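Local structure of geranylgeranyl pyrophosphate synthase (Corynebacterium glutamicum, 3LK5) at residues 259-263 with 274-278; 277-282 with 308-312. The protein probably condenses allylic and homoallylic isoprenoid diphosphates into longer prenyl diphosphates, as a magnesium-dependent trans-prenyltransferase of the FPP/GGPP synthase family. All coordinates share one frame; numbering follows the deposited sequence.

In the fold
Following the chain from the N terminus, helix 236-263 ends in segment 259-263. The chain then turns through the short helix 266-269 and comes back as helix 275-278, which packs against the end of helix 236-263. Contact 1 closes this small loop. Contact 2 begins on the last residues of contact 1, Ile277 and Arg278. It closes a larger loop that holds helices 284-296 and 298-307 and returns at 308-312. The loops therefore follow one another and overlap at helix 275-278, which serves both contacts, its N-terminal end in contact 1 alone. Together they tie the end of helix 236-263 to the connection between helices 298-307 and 314-326.

Contact 1 (259-263 with 274-278); sequences LLGVF and GDDIR
Gly261 meets Gly274 and Asp276 directly, and Leu260, one residue earlier, is joined to Gly274 through a water. This water accepts from Gly274 N (3.0 Å) and lies 2.9 Å from Leu260 O, one of several acceptors near it. Gly274 is the N-cap residue of helix 275-278.

The carbonyl oxygen of Gly261 faces the start of the short helix. Asp276 N donates a weak hydrogen bond to Gly261 O, at 3.3 Å with an angle of 157° at the hydrogen. Gly274 CA adds a CA-H...O contact to Gly261 O at 3.2 Å. The Asp276 carboxylate lies alongside Gly261, with OD2 3.4 Å from Gly261 CA. A chi1 of -80° sets its CG anti to the carbonyl carbon and brings the group there. With no side chain on Gly261, the carboxylate can lie against its CA.

In this all-helical trans-prenyl synthase fold, helix 236-263 carries the family's second aspartate-rich motif near its end, and the contact brings helix 275-278 back onto that end. Asp112 and Asp194 bind magnesium in this protein, though none is bound in this chain. The side chains of Asp275 and Asp276 lie about 8 and 9 Å from theirs, respectively.

Val262 supplies the apolar part. Its CG2 methyl meets the end of the Ile277 chain, 3.8 Å from Ile277 CD1, and the two side chains cross at a slant. Thr321 and Leu285, from helices 314-326 and 284-296, also touch Val262.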
ATOM      1  N   LEU A 259       3.509   8.893 -27.626  1.00 28.10           N
ATOM      2  CA  LEU A 259       4.232   9.404 -28.800  1.00 28.74           C
ATOM      3  C   LEU A 259       5.605   9.908 -28.392  1.00 29.07           C
ATOM      4  O   LEU A 259       6.610   9.590 -29.053  1.00 28.54           O
ATOM      5  CB  LEU A 259       3.432  10.478 -29.542  1.00 28.73           C
ATOM      6  CG  LEU A 259       2.101  10.041 -30.160  1.00 28.84           C
ATOM      7  CD1 LEU A 259       1.423  11.199 -30.887  1.00 28.30           C
ATOM      8  CD2 LEU A 259       2.300   8.849 -31.166  1.00 29.47           C
ATOM      9  N   LEU A 260       5.675  10.635 -27.265  1.00 28.87           N
ATOM     10  CA  LEU A 260       6.973  11.098 -26.759  1.00 30.13           C
ATOM     11  C   LEU A 260       7.912   9.945 -26.401  1.00 29.28           C
ATOM     12  O   LEU A 260       9.118  10.066 -26.590  1.00 29.09           O
ATOM     13  CB  LEU A 260       6.834  12.040 -25.539  1.00 32.09           C
ATOM     14  CG  LEU A 260       6.261  13.436 -25.820  1.00 32.56           C
ATOM     15  CD1 LEU A 260       5.908  14.108 -24.465  1.00 34.14           C
ATOM     16  CD2 LEU A 260       7.188  14.339 -26.703  1.00 34.06           C
ATOM     17  N   GLY A 261       7.370   8.844 -25.888  1.00 29.98           N
ATOM     18  CA  GLY A 261       8.201   7.687 -25.477  1.00 29.17           C
ATOM     19  C   GLY A 261       8.839   6.968 -26.668  1.00 29.49           C
ATOM     20  O   GLY A 261       9.765   6.164 -26.506  1.00 29.82           O
ATOM     21  N   VAL A 262       8.365   7.283 -27.870  1.00 28.29           N
ATOM     22  CA  VAL A 262       8.956   6.721 -29.086  1.00 29.11           C
ATOM     23  C   VAL A 262       9.683   7.824 -29.882  1.00 28.45           C
ATOM     24  O   VAL A 262      10.853   7.667 -30.297  1.00 29.32           O
ATOM     25  CB  VAL A 262       7.844   6.023 -29.907  1.00 29.32           C
ATOM     26  CG1 VAL A 262       8.341   5.635 -31.303  1.00 28.69           C
ATOM     27  CG2 VAL A 262       7.380   4.786 -29.151  1.00 29.25           C
ATOM     28  N   PHE A 263       9.007   8.956 -30.086  1.00 26.94           N
ATOM     29  CA  PHE A 263       9.512   9.965 -31.009  1.00 26.69           C
ATOM     30  C   PHE A 263      10.110  11.189 -30.330  1.00 27.70           C
ATOM     31  O   PHE A 263      10.587  12.092 -30.997  1.00 26.75           O
ATOM     32  CB  PHE A 263       8.406  10.427 -31.965  1.00 26.29           C
ATOM     33  CG  PHE A 263       7.847   9.332 -32.805  1.00 27.12           C
ATOM     34  CD1 PHE A 263       8.608   8.797 -33.852  1.00 26.48           C
ATOM     35  CD2 PHE A 263       6.565   8.843 -32.573  1.00 26.52           C
ATOM     36  CE1 PHE A 263       8.089   7.786 -34.647  1.00 25.87           C
ATOM     37  CE2 PHE A 263       6.022   7.833 -33.368  1.00 27.55           C
ATOM     38  CZ  PHE A 263       6.822   7.291 -34.425  1.00 26.82           C
ATOM     39  N   GLY A 274      13.283   6.443 -27.394  1.00 37.09           N
ATOM     40  CA  GLY A 274      12.605   5.186 -27.715  1.00 37.19           C
ATOM     41  C   GLY A 274      12.533   4.184 -26.594  1.00 38.51           C
ATOM     42  O   GLY A 274      12.287   2.995 -26.815  1.00 37.18           O
ATOM     43  N   ASP A 275      12.735   4.673 -25.373  1.00 40.51           N
ATOM     44  CA  ASP A 275      12.644   3.855 -24.175  1.00 40.80           C
ATOM     45  C   ASP A 275      11.433   2.941 -24.155  1.00 38.25           C
ATOM     46  O   ASP A 275      11.520   1.801 -23.704  1.00 37.05           O
ATOM     47  CB  ASP A 275      12.583   4.773 -22.962  1.00 44.16           C
ATOM     48  CG  ASP A 275      12.950   4.068 -21.695  1.00 53.45           C
ATOM     49  OD1 ASP A 275      14.093   3.566 -21.629  1.00 46.38           O
ATOM     50  OD2 ASP A 275      12.101   4.036 -20.777  1.00 46.57           O
ATOM     51  N   ASP A 276      10.297   3.445 -24.648  1.00 37.50           N
ATOM     52  CA  ASP A 276       9.059   2.651 -24.677  1.00 36.80           C
ATOM     53  C   ASP A 276       9.162   1.437 -25.595  1.00 37.22           C
ATOM     54  O   ASP A 276       8.448   0.456 -25.389  1.00 38.00           O
ATOM     55  CB  ASP A 276       7.850   3.495 -25.107  1.00 35.85           C
ATOM     56  CG  ASP A 276       7.286   4.347 -23.973  1.00 43.29           C
ATOM     57  OD1 ASP A 276       7.785   4.268 -22.830  1.00 37.14           O
ATOM     58  OD2 ASP A 276       6.322   5.093 -24.210  1.00 36.20           O
ATOM     59  N   ILE A 277      10.021   1.522 -26.610  1.00 36.74           N
ATOM     60  CA  ILE A 277      10.278   0.366 -27.494  1.00 37.55           C
ATOM     61  C   ILE A 277      11.102  -0.682 -26.724  1.00 39.69           C
ATOM     62  O   ILE A 277      10.710  -1.854 -26.639  1.00 38.36           O
ATOM     63  CB  ILE A 277      11.006   0.756 -28.799  1.00 35.76           C
ATOM     64  CG1 ILE A 277      10.207   1.763 -29.646  1.00 42.92           C
ATOM     65  CG2 ILE A 277      11.316  -0.485 -29.642  1.00 42.84           C
ATOM     66  CD1 ILE A 277       8.790   1.353 -29.961  1.00 34.55           C
ATOM     67  N   ARG A 278      12.226  -0.223 -26.155  1.00 42.68           N
ATOM     68  CA  ARG A 278      13.118  -1.049 -25.334  1.00 45.48           C
ATOM     69  C   ARG A 278      12.403  -1.747 -24.190  1.00 45.85           C
ATOM     70  O   ARG A 278      12.734  -2.881 -23.881  1.00 46.28           O
ATOM     71  CB  ARG A 278      14.304  -0.226 -24.804  1.00 47.16           C
ATOM     72  CG  ARG A 278      15.383  -1.062 -24.099  1.00 66.58           C
ATOM     73  CD  ARG A 278      16.154  -0.240 -23.067  1.00 49.95           C
ATOM     74  NE  ARG A 278      15.249   0.414 -22.122  1.00 67.18           N
ATOM     75  CZ  ARG A 278      14.814  -0.125 -20.982  1.00 51.95           C
ATOM     76  NH1 ARG A 278      15.219  -1.338 -20.608  1.00 67.66           N
ATOM     77  NH2 ARG A 278      13.976   0.554 -20.201  1.00 67.54           N
TER
HETATM   78  O   HOH W   1      11.788   9.014 -26.993  1.00 30.13           O

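Contact 2 (277-282 with 308-312); sequences IREGKR and VGKVT
Gly280 and Gly309 bring the helix end at 277-282 against the loop 308-312, with their CA atoms 3.5 Å apart. Gly280 closes helix 275-278 with a Schellman motif, and Gly309 follows the end of helix 298-307. Both glycines have positive phi. Neither carries a side chain to hold the backbones apart.

Backbone bonds carry the polar part. Gly309 N donates to Ile277 O at 2.8 Å, and the donor lies nearly along the C=O axis. Gly280 N bonds to the same oxygen at 3.0 Å, so two N-H groups grip Ile277 O. One comes from its own turn and the other from the facing loop. Gly309 CA adds a CA-H...O contact to Arg278 O at 3.4 Å.

Apolar contacts lie on the buried side. Ile277 CG2 approaches Val311 CG2 at 4.2 Å and more loosely meets Val308 CG1. Ile317 of helix 314-326 touches both Ile277 and Val311, extending this cluster.

Charged side chains fringe the contact. Arg278 lays its aliphatic stem alongside loop 308-312, with CG 3.5 Å from Val311 O. The chain bends at chi3 (53°), and NH2 makes a salt bridge to Glu279 OE1. The Glu279 side chain lies about 3 Å from that of Asp112, which binds magnesium in this protein although none is bound in this chain. Arg282 bends at chi2 (-78°) and reaches back toward Val308. The two side chains cross at about a right angle, with Arg282 NH2 3.8 Å from Val308 CG2.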
ATOM      1  N   ILE A 277      10.021   1.522 -26.610  1.00 36.74           N
ATOM      2  CA  ILE A 277      10.278   0.366 -27.494  1.00 37.55           C
ATOM      3  C   ILE A 277      11.102  -0.682 -26.724  1.00 39.69           C
ATOM      4  O   ILE A 277      10.710  -1.854 -26.639  1.00 38.36           O
ATOM      5  CB  ILE A 277      11.006   0.756 -28.799  1.00 35.76           C
ATOM      6  CG1 ILE A 277      10.207   1.763 -29.646  1.00 42.92           C
ATOM      7  CG2 ILE A 277      11.316  -0.485 -29.642  1.00 42.84           C
ATOM      8  CD1 ILE A 277       8.790   1.353 -29.961  1.00 34.55           C
ATOM      9  N   ARG A 278      12.226  -0.223 -26.155  1.00 42.68           N
ATOM     10  CA  ARG A 278      13.118  -1.049 -25.334  1.00 45.48           C
ATOM     11  C   ARG A 278      12.403  -1.747 -24.190  1.00 45.85           C
ATOM     12  O   ARG A 278      12.734  -2.881 -23.881  1.00 46.28           O
ATOM     13  CB  ARG A 278      14.304  -0.226 -24.804  1.00 47.16           C
ATOM     14  CG  ARG A 278      15.383  -1.062 -24.099  1.00 66.58           C
ATOM     15  CD  ARG A 278      16.154  -0.240 -23.067  1.00 49.95           C
ATOM     16  NE  ARG A 278      15.249   0.414 -22.122  1.00 67.18           N
ATOM     17  CZ  ARG A 278      14.814  -0.125 -20.982  1.00 51.95           C
ATOM     18  NH1 ARG A 278      15.219  -1.338 -20.608  1.00 67.66           N
ATOM     19  NH2 ARG A 278      13.976   0.554 -20.201  1.00 67.54           N
ATOM     20  N   GLU A 279      11.415  -1.077 -23.593  1.00 46.25           N
ATOM     21  CA  GLU A 279      10.681  -1.587 -22.437  1.00 46.61           C
ATOM     22  C   GLU A 279       9.481  -2.454 -22.844  1.00 45.07           C
ATOM     23  O   GLU A 279       8.868  -3.094 -21.999  1.00 45.61           O
ATOM     24  CB  GLU A 279      10.202  -0.402 -21.579  1.00 48.58           C
ATOM     25  CG  GLU A 279       9.931  -0.687 -20.104  1.00 89.53           C
ATOM     26  CD  GLU A 279      10.808   0.148 -19.163  1.00 51.67           C
ATOM     27  OE1 GLU A 279      10.981   1.365 -19.420  1.00 89.73           O
ATOM     28  OE2 GLU A 279      11.315  -0.418 -18.166  1.00 89.93           O
ATOM     29  N   GLY A 280       9.122  -2.465 -24.128  1.00 43.01           N
ATOM     30  CA  GLY A 280       7.946  -3.229 -24.582  1.00 41.02           C
ATOM     31  C   GLY A 280       6.573  -2.764 -24.114  1.00 39.89           C
ATOM     32  O   GLY A 280       5.676  -3.594 -23.895  1.00 39.93           O
ATOM     33  N   LYS A 281       6.377  -1.448 -23.968  1.00 38.18           N
ATOM     34  CA  LYS A 281       5.053  -0.917 -23.548  1.00 38.78           C
ATOM     35  C   LYS A 281       3.970  -1.294 -24.553  1.00 37.03           C
ATOM     36  O   LYS A 281       4.167  -1.140 -25.770  1.00 37.08           O
ATOM     37  CB  LYS A 281       5.080   0.615 -23.407  1.00 41.35           C
ATOM     38  CG  LYS A 281       5.870   1.180 -22.207  1.00 59.49           C
ATOM     39  CD  LYS A 281       4.986   1.483 -20.971  1.00 46.40           C
ATOM     40  CE  LYS A 281       4.106   2.742 -21.115  1.00 59.58           C
ATOM     41  NZ  LYS A 281       4.742   4.012 -20.603  1.00 48.09           N
ATOM     42  N   ARG A 282       2.820  -1.729 -24.064  1.00 34.40           N
ATOM     43  CA  ARG A 282       1.708  -2.078 -24.945  1.00 34.28           C
ATOM     44  C   ARG A 282       0.736  -0.911 -25.181  1.00 34.04           C
ATOM     45  O   ARG A 282      -0.370  -0.860 -24.624  1.00 34.37           O
ATOM     46  CB  ARG A 282       0.981  -3.328 -24.437  1.00 34.97           C
ATOM     47  CG  ARG A 282       1.864  -4.546 -24.488  1.00 35.23           C
ATOM     48  CD  ARG A 282       1.947  -5.070 -25.905  1.00 37.08           C
ATOM     49  NE  ARG A 282       3.095  -5.945 -26.102  1.00 35.47           N
ATOM     50  CZ  ARG A 282       3.441  -6.481 -27.276  1.00 38.70           C
ATOM     51  NH1 ARG A 282       2.709  -6.278 -28.379  1.00 35.99           N
ATOM     52  NH2 ARG A 282       4.520  -7.253 -27.347  1.00 36.36           N
ATOM     53  N   VAL A 308      10.145  -5.389 -30.230  1.00 42.23           N
ATOM     54  CA  VAL A 308       9.640  -4.628 -29.066  1.00 43.02           C
ATOM     55  C   VAL A 308       9.859  -5.346 -27.745  1.00 44.25           C
ATOM     56  O   VAL A 308       9.494  -6.518 -27.591  1.00 44.39           O
ATOM     57  CB  VAL A 308       8.154  -4.205 -29.182  1.00 42.34           C
ATOM     58  CG1 VAL A 308       7.966  -3.214 -30.336  1.00 42.93           C
ATOM     59  CG2 VAL A 308       7.220  -5.427 -29.303  1.00 43.13           C
ATOM     60  N   GLY A 309      10.470  -4.625 -26.805  1.00 45.42           N
ATOM     61  CA  GLY A 309      10.750  -5.145 -25.463  1.00 46.76           C
ATOM     62  C   GLY A 309      11.913  -6.114 -25.455  1.00 48.39           C
ATOM     63  O   GLY A 309      12.189  -6.741 -24.434  1.00 48.79           O
ATOM     64  N   LYS A 310      12.591  -6.234 -26.598  1.00 49.31           N
ATOM     65  CA  LYS A 310      13.697  -7.185 -26.760  1.00 50.65           C
ATOM     66  C   LYS A 310      14.976  -6.533 -27.281  1.00 50.87           C
ATOM     67  O   LYS A 310      16.068  -6.972 -26.951  1.00 51.65           O
ATOM     68  CB  LYS A 310      13.287  -8.353 -27.667  1.00 51.63           C
ATOM     69  CG  LYS A 310      12.159  -9.209 -27.093  1.00 64.74           C
ATOM     70  CD  LYS A 310      11.685 -10.252 -28.088  1.00 53.82           C
ATOM     71  CE  LYS A 310      10.184 -10.477 -27.978  1.00 64.92           C
ATOM     72  NZ  LYS A 310       9.671 -11.163 -29.196  1.00 54.92           N
ATOM     73  N   VAL A 311      14.850  -5.496 -28.100  1.00 50.25           N
ATOM     74  CA  VAL A 311      16.027  -4.780 -28.588  1.00 49.93           C
ATOM     75  C   VAL A 311      16.540  -3.755 -27.571  1.00 49.73           C
ATOM     76  O   VAL A 311      15.812  -3.342 -26.663  1.00 49.49           O
ATOM     77  CB  VAL A 311      15.783  -4.103 -29.961  1.00 50.29           C
ATOM     78  CG1 VAL A 311      15.515  -5.148 -31.033  1.00 51.21           C
ATOM     79  CG2 VAL A 311      14.650  -3.091 -29.885  1.00 50.88           C
ATOM     80  N   THR A 312      17.795  -3.342 -27.756  1.00 49.50           N
ATOM     81  CA  THR A 312      18.526  -2.522 -26.792  1.00 48.60           C
ATOM     82  C   THR A 312      19.280  -1.358 -27.454  1.00 47.12           C
ATOM     83  O   THR A 312      19.242  -0.227 -26.963  1.00 46.39           O
ATOM     84  CB  THR A 312      19.481  -3.443 -25.940  1.00 49.05           C
ATOM     85  OG1 THR A 312      18.917  -3.616 -24.639  1.00 51.56           O
ATOM     86  CG2 THR A 312      20.913  -2.890 -25.816  1.00 51.82           C
TER